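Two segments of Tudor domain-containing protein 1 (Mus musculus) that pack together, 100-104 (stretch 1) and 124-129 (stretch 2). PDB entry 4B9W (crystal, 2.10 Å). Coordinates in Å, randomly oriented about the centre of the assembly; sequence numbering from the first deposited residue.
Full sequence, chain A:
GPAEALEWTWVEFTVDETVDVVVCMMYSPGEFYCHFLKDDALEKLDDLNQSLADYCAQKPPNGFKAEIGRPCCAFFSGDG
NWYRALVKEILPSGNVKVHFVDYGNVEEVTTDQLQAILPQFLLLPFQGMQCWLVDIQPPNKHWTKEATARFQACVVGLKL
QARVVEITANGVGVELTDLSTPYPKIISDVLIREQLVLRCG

Stretch 1 (100-104) FVDYG
Stretch 2, residues 124-129: LPFQGM

Two backbone amides of stretch 2 anchor it to stretch 1. The amide N of Gly128 donates a hydrogen bond to the carbonyl O of Val101, at 2.9 Å with an N-H...O angle of 146°. The amide N of Gln127 donates to the carboxylate OD1 of Asp102, also at 2.9 Å, with an angle of 141°. Along stretch 2, the Gln127 amide is received by the side chain of Asp102, and the Gly128 amide by the main-chain carbonyl of the preceding residue, Val101. The carboxylate supplies a charged acceptor for an amide that lies 3.6 Å, measured from Gln127 N, from Val101 O.

Asp102 reaches its partner through its rotamer. Its CA-to-CB bond points sideways, but chi1 of -65° (m) and chi2 of -55° bring the carboxylate nearer to stretch 2. OD1 of Asp102 also lies 3.6 Å from CA of Phe126. Both carboxylate oxygens have hydrogen-bond partners elsewhere in the structure.

A water extends the polar network. It donates to Val101 O at 2.8 Å and to Gly128 O at 2.6 Å. Val101 O therefore accepts from both the water and the Gly128 amide.

The backbone of stretch 1 is a compact turn. Phe100 has phi/psi of -74/105, Val101 -71/-22, Asp102 -94/4, Tyr103 -138/-38 and Gly104 106/-2. Phe100 O accepts from Tyr103 N at 3.2 Å and from Gly104 N at 2.8 Å. The positive phi of Gly104 would jam a CB against the carbonyl O of Tyr103, so the conformation calls for glycine.

Stretch 2 is more extended through Leu124 (-65/129), Pro125 (-59/150) and Phe126 (-62/134). It bends at Gln127 (-105/-14), then continues through Gly128 (-85/92) to Met129 (-91/120). The closest CA pair is Asp102 and Gly128, with CA atoms 4.1 Å apart. Such an approach depends on the bare Gly128. A CB there would point toward stretch 1 and clash, at 2.7 Å from Tyr103 N and 3.0 Å from both Val101 O and Asp102 C.

The main apolar contact joins Val101 and Phe126. The CA-to-CB bond of Val101 points toward stretch 2, with chi1 of -64° (m). Its CG2 sits over the face of the Phe126 ring, 3.5 Å from the ring centroid and 9° off the normal. This is a CH-pi contact, with the methyl group set against the aromatic electrons. CB of Val101 approaches CD2 of Phe126 to 3.4 Å. Phe126 leaves its backbone sideways, with chi1 of -64° (m) and chi2 of -7°.

Gln127 starts sideways, but its end leads away from stretch 1. Chi angles of -68° (m), -64° (m) and -42° fold it back along its own stretch. There NE2 donates to Pro125 O at 3.0 Å, with an angle of 137°. The CA-to-CB bonds of Tyr103 (chi1 -57°, m; chi2 87°) and Met129 (m, m, m) point away from the other stretch. The two stretches bury 291 Å² in total, both sides summed.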

# COMPACT_ATOMS: atom_id res chain seq x y z
N PHE A 100 -8.63 -2.57 -8.72
CA PHE A 100 -9.59 -2.27 -9.78
C PHE A 100 -9.16 -1.01 -10.55
O PHE A 100 -9.30 0.10 -10.05
CB PHE A 100 -11.01 -2.16 -9.18
CG PHE A 100 -11.58 -3.49 -8.78
CD1 PHE A 100 -12.07 -4.35 -9.74
CD2 PHE A 100 -11.61 -3.89 -7.45
CE1 PHE A 100 -12.57 -5.60 -9.40
CE2 PHE A 100 -12.11 -5.13 -7.10
CZ PHE A 100 -12.60 -5.99 -8.07
N VAL A 101 -8.64 -1.20 -11.76
CA VAL A 101 -7.86 -0.18 -12.49
C VAL A 101 -8.67 1.01 -13.02
O VAL A 101 -8.12 2.09 -13.27
CB VAL A 101 -7.06 -0.78 -13.67
CG1 VAL A 101 -6.01 -1.75 -13.17
CG2 VAL A 101 -7.97 -1.46 -14.67
N ASP A 102 -9.97 0.82 -13.20
CA ASP A 102 -10.83 1.91 -13.64
C ASP A 102 -11.50 2.69 -12.50
O ASP A 102 -12.29 3.59 -12.78
CB ASP A 102 -11.89 1.37 -14.59
CG ASP A 102 -11.29 0.83 -15.87
OD1 ASP A 102 -10.56 1.57 -16.57
OD2 ASP A 102 -11.61 -0.33 -16.20
N TYR A 103 -11.19 2.36 -11.24
CA TYR A 103 -11.85 3.01 -10.07
C TYR A 103 -10.89 3.35 -8.92
O TYR A 103 -11.05 4.38 -8.28
CB TYR A 103 -13.04 2.15 -9.55
CG TYR A 103 -14.07 1.87 -10.64
CD1 TYR A 103 -13.92 0.78 -11.50
CD2 TYR A 103 -15.16 2.71 -10.84
CE1 TYR A 103 -14.81 0.54 -12.52
CE2 TYR A 103 -16.08 2.47 -11.84
CZ TYR A 103 -15.89 1.38 -12.70
OH TYR A 103 -16.76 1.11 -13.74
N GLY A 104 -9.91 2.49 -8.65
CA GLY A 104 -8.85 2.79 -7.71
C GLY A 104 -8.93 2.08 -6.38
O GLY A 104 -8.05 2.25 -5.54
N LEU A 124 -9.08 0.39 -24.17
CA LEU A 124 -9.46 1.58 -23.44
C LEU A 124 -8.42 1.82 -22.33
O LEU A 124 -8.07 0.92 -21.58
CB LEU A 124 -10.84 1.40 -22.84
CG LEU A 124 -11.49 2.58 -22.14
CD1 LEU A 124 -11.95 3.64 -23.15
CD2 LEU A 124 -12.63 2.08 -21.28
N PRO A 125 -7.87 3.05 -22.24
CA PRO A 125 -6.91 3.30 -21.16
C PRO A 125 -7.55 3.07 -19.80
O PRO A 125 -8.75 3.28 -19.65
CB PRO A 125 -6.54 4.79 -21.34
CG PRO A 125 -6.88 5.09 -22.76
CD PRO A 125 -8.00 4.18 -23.16
N PHE A 126 -6.75 2.65 -18.82
CA PHE A 126 -7.23 2.54 -17.45
C PHE A 126 -7.67 3.90 -16.92
O PHE A 126 -6.98 4.91 -17.08
CB PHE A 126 -6.19 1.88 -16.53
CG PHE A 126 -5.87 0.43 -16.88
CD1 PHE A 126 -6.59 -0.29 -17.84
CD2 PHE A 126 -4.84 -0.24 -16.20
CE1 PHE A 126 -6.27 -1.61 -18.12
CE2 PHE A 126 -4.53 -1.57 -16.49
CZ PHE A 126 -5.23 -2.25 -17.46
N GLN A 127 -8.85 3.92 -16.29
CA GLN A 127 -9.59 5.18 -16.03
C GLN A 127 -9.54 5.68 -14.60
O GLN A 127 -9.91 6.80 -14.35
CB GLN A 127 -11.06 5.01 -16.41
CG GLN A 127 -11.34 4.83 -17.88
CD GLN A 127 -10.97 6.03 -18.72
OE1 GLN A 127 -11.23 7.17 -18.34
NE2 GLN A 127 -10.37 5.79 -19.89
N GLY A 128 -9.11 4.84 -13.66
CA GLY A 128 -8.96 5.26 -12.27
C GLY A 128 -7.60 5.91 -12.08
O GLY A 128 -6.59 5.24 -11.80
N MET A 129 -7.59 7.23 -12.25
CA MET A 129 -6.34 7.98 -12.23
C MET A 129 -6.03 8.44 -10.83
O MET A 129 -6.83 9.19 -10.25
CB MET A 129 -6.48 9.19 -13.16
CG MET A 129 -6.70 8.81 -14.62
SD MET A 129 -5.36 7.75 -15.22
CE MET A 129 -3.92 8.67 -14.66
O HOH W 1 -7.06 2.87 -10.75